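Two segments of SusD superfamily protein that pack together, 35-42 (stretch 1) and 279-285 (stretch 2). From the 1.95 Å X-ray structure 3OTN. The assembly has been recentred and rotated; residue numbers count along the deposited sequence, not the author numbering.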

# COMPACT_ATOMS: atom_id res chain seq x y z
N LYS A 35 6.68 -5.67 -6.82
CA LYS A 35 7.57 -6.34 -7.72
C LYS A 35 7.70 -7.80 -7.35
O LYS A 35 7.57 -8.18 -6.17
CB LYS A 35 8.95 -5.68 -7.74
CG LYS A 35 9.78 -5.84 -6.46
CD LYS A 35 11.22 -5.35 -6.67
CE LYS A 35 12.22 -6.20 -5.91
NZ LYS A 35 13.63 -5.68 -6.01
N MSE A 36 8.06 -8.59 -8.35
CA MSE A 36 8.28 -10.01 -8.18
C MSE A 36 9.63 -10.22 -7.49
O MSE A 36 10.60 -9.51 -7.79
CB MSE A 36 8.25 -10.74 -9.49
CG MSE A 36 6.94 -10.63 -10.27
SE MSE A 36 5.28 -11.12 -9.38
CE MSE A 36 5.72 -13.02 -8.96
N THR A 37 9.65 -11.19 -6.59
CA THR A 37 10.84 -11.53 -5.79
C THR A 37 11.21 -13.03 -6.00
O THR A 37 10.47 -13.78 -6.63
CB THR A 37 10.62 -11.16 -4.28
OG1 THR A 37 9.47 -11.83 -3.78
CG2 THR A 37 10.45 -9.64 -4.09
N PRO A 38 12.37 -13.46 -5.50
CA PRO A 38 12.76 -14.88 -5.74
C PRO A 38 11.78 -15.82 -5.11
O PRO A 38 11.34 -15.57 -4.01
CB PRO A 38 14.10 -14.99 -5.05
CG PRO A 38 14.67 -13.67 -5.17
CD PRO A 38 13.51 -12.67 -5.04
N GLY A 39 11.45 -16.90 -5.81
CA GLY A 39 10.43 -17.83 -5.37
C GLY A 39 9.36 -17.89 -6.44
O GLY A 39 9.46 -17.18 -7.43
N TRP A 40 8.32 -18.69 -6.23
CA TRP A 40 7.26 -18.80 -7.21
C TRP A 40 6.10 -18.02 -6.71
O TRP A 40 5.59 -18.27 -5.62
CB TRP A 40 6.82 -20.24 -7.42
CG TRP A 40 5.96 -20.47 -8.65
CD1 TRP A 40 6.24 -20.16 -9.98
CD2 TRP A 40 4.67 -21.06 -8.65
NE1 TRP A 40 5.19 -20.53 -10.79
CE2 TRP A 40 4.21 -21.09 -10.00
CE3 TRP A 40 3.85 -21.57 -7.65
CZ2 TRP A 40 2.96 -21.61 -10.34
CZ3 TRP A 40 2.62 -22.07 -7.98
CH2 TRP A 40 2.18 -22.10 -9.32
N GLY A 41 5.67 -17.06 -7.52
CA GLY A 41 4.56 -16.22 -7.12
C GLY A 41 4.88 -15.40 -5.88
O GLY A 41 4.00 -15.12 -5.12
N CYS A 42 6.14 -15.00 -5.70
CA CYS A 42 6.55 -14.15 -4.55
C CYS A 42 6.64 -12.70 -5.03
O CYS A 42 7.18 -12.41 -6.09
CB CYS A 42 7.91 -14.60 -4.00
SG CYS A 42 7.84 -16.24 -3.22
N ASP A 279 1.59 -18.57 -18.56
CA ASP A 279 2.05 -19.96 -18.53
C ASP A 279 1.70 -20.69 -17.22
O ASP A 279 1.50 -21.91 -17.24
CB ASP A 279 3.53 -20.11 -18.92
CG ASP A 279 4.46 -19.32 -18.05
OD1 ASP A 279 4.02 -18.64 -17.12
OD2 ASP A 279 5.68 -19.40 -18.31
N LEU A 280 1.58 -19.95 -16.12
CA LEU A 280 1.14 -20.49 -14.82
C LEU A 280 0.49 -19.42 -13.95
O LEU A 280 0.96 -18.28 -13.89
CB LEU A 280 2.32 -21.10 -14.06
CG LEU A 280 2.75 -22.54 -14.47
CD1 LEU A 280 3.86 -23.08 -13.57
CD2 LEU A 280 1.56 -23.56 -14.50
N GLU A 281 -0.59 -19.81 -13.27
CA GLU A 281 -1.21 -18.98 -12.27
C GLU A 281 -0.61 -19.37 -10.92
O GLU A 281 -0.41 -20.55 -10.67
CB GLU A 281 -2.71 -19.22 -12.25
CG GLU A 281 -3.39 -18.94 -13.57
CD GLU A 281 -3.51 -20.14 -14.51
OE1 GLU A 281 -3.37 -21.32 -14.08
OE2 GLU A 281 -3.81 -19.91 -15.70
N TYR A 282 -0.34 -18.39 -10.07
CA TYR A 282 0.41 -18.59 -8.86
C TYR A 282 -0.43 -18.98 -7.67
O TYR A 282 -0.02 -19.84 -6.90
CB TYR A 282 1.16 -17.32 -8.48
CG TYR A 282 2.22 -16.87 -9.47
CD1 TYR A 282 3.13 -17.77 -10.01
CD2 TYR A 282 2.36 -15.53 -9.80
CE1 TYR A 282 4.11 -17.36 -10.90
CE2 TYR A 282 3.37 -15.10 -10.68
CZ TYR A 282 4.23 -16.03 -11.22
OH TYR A 282 5.22 -15.63 -12.09
N GLY A 283 -1.57 -18.30 -7.48
CA GLY A 283 -2.39 -18.58 -6.32
C GLY A 283 -1.73 -18.25 -4.99
O GLY A 283 -2.00 -18.93 -4.01
N SER A 284 -0.90 -17.21 -4.96
CA SER A 284 -0.10 -16.81 -3.77
C SER A 284 -0.85 -15.95 -2.74
O SER A 284 -0.35 -15.75 -1.61
CB SER A 284 1.12 -15.96 -4.16
OG SER A 284 1.93 -16.56 -5.10
N LEU A 285 -1.96 -15.34 -3.15
CA LEU A 285 -2.77 -14.52 -2.26
C LEU A 285 -4.25 -14.84 -2.48
O LEU A 285 -4.84 -14.55 -3.53
CB LEU A 285 -2.49 -13.03 -2.44
CG LEU A 285 -2.92 -12.11 -1.28
CD1 LEU A 285 -2.17 -12.43 0.03
CD2 LEU A 285 -2.67 -10.65 -1.69

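Tyr282 forms the centre of this contact, a buried ring that meets Met36, Trp40 and Gly41 of the first stretch. Its CA-to-CB bond runs sideways to that stretch, but with chi1 in the m well the ring reaches back to it. The ring of Trp40, with chi1 near t, does likewise from the other side of the contact, and the two aromatics meet edge to face: the edge of Tyr282 is directed at the face of the Trp40 five-membered ring, with centroids 4.7 Å apart and planes at 88°. Such a nearly perpendicular arrangement brings the weakly positive hydrogens of the phenol edge to the electron-rich indole face. The approach is tight, with Trp40 CE2 3.5 Å from Tyr282 CD1 and Trp40 NE1 3.4 Å from Tyr282 CE1. The backbone adds to it, since Tyr282 CA lies over the Trp40 six-membered ring, 4.2 Å from its centroid.

One face of the tyrosine ring is covered by Gly41, whose CA stands 3.5 Å from the ring centroid and 17° off the normal, a CH-pi contact in which the main chain itself packs on the aromatic. Glycine suits this place on two counts: phi is positive at 62°, and a CB would fall 2.7 Å from Tyr282 CB and 2.3 Å from Ser284 OG, clashing with both. Without one, the backbones come together, with Gly41 CA and Tyr282 CA 5.1 Å apart.

Around this centre the apolar packing continues. Met36, present as selenomethionine, points toward the second stretch, and three successive m rotamers fold its chain so that its CE comes 3.6 Å from Tyr282 CE2. Beyond the indole, Leu280 also points toward its partner stretch and sets its CD1 3.7 Å from Trp40 CZ2. Glu281 contributes through its backbone: its CB points away and its carboxylate is hydrogen-bonded elsewhere in the structure, while its O lies 3.3 Å from Trp40 CH2. Trp40 and Tyr282 give up the most surface, 104 and 93 Å² of the 343 Å² buried in all.

At the polar edge is the single hydrogen bond between the stretches, a very short one from Ser284 OG to Gly41 O at 2.5 Å. Ser284 points toward the first stretch, and its small side chain, with chi1 in the m well, brings the hydroxyl to the carbonyl of Gly41, a buried residue. Gly41 thus serves both parts of the contact, its CA packed on the tyrosine ring and its O held by the serine.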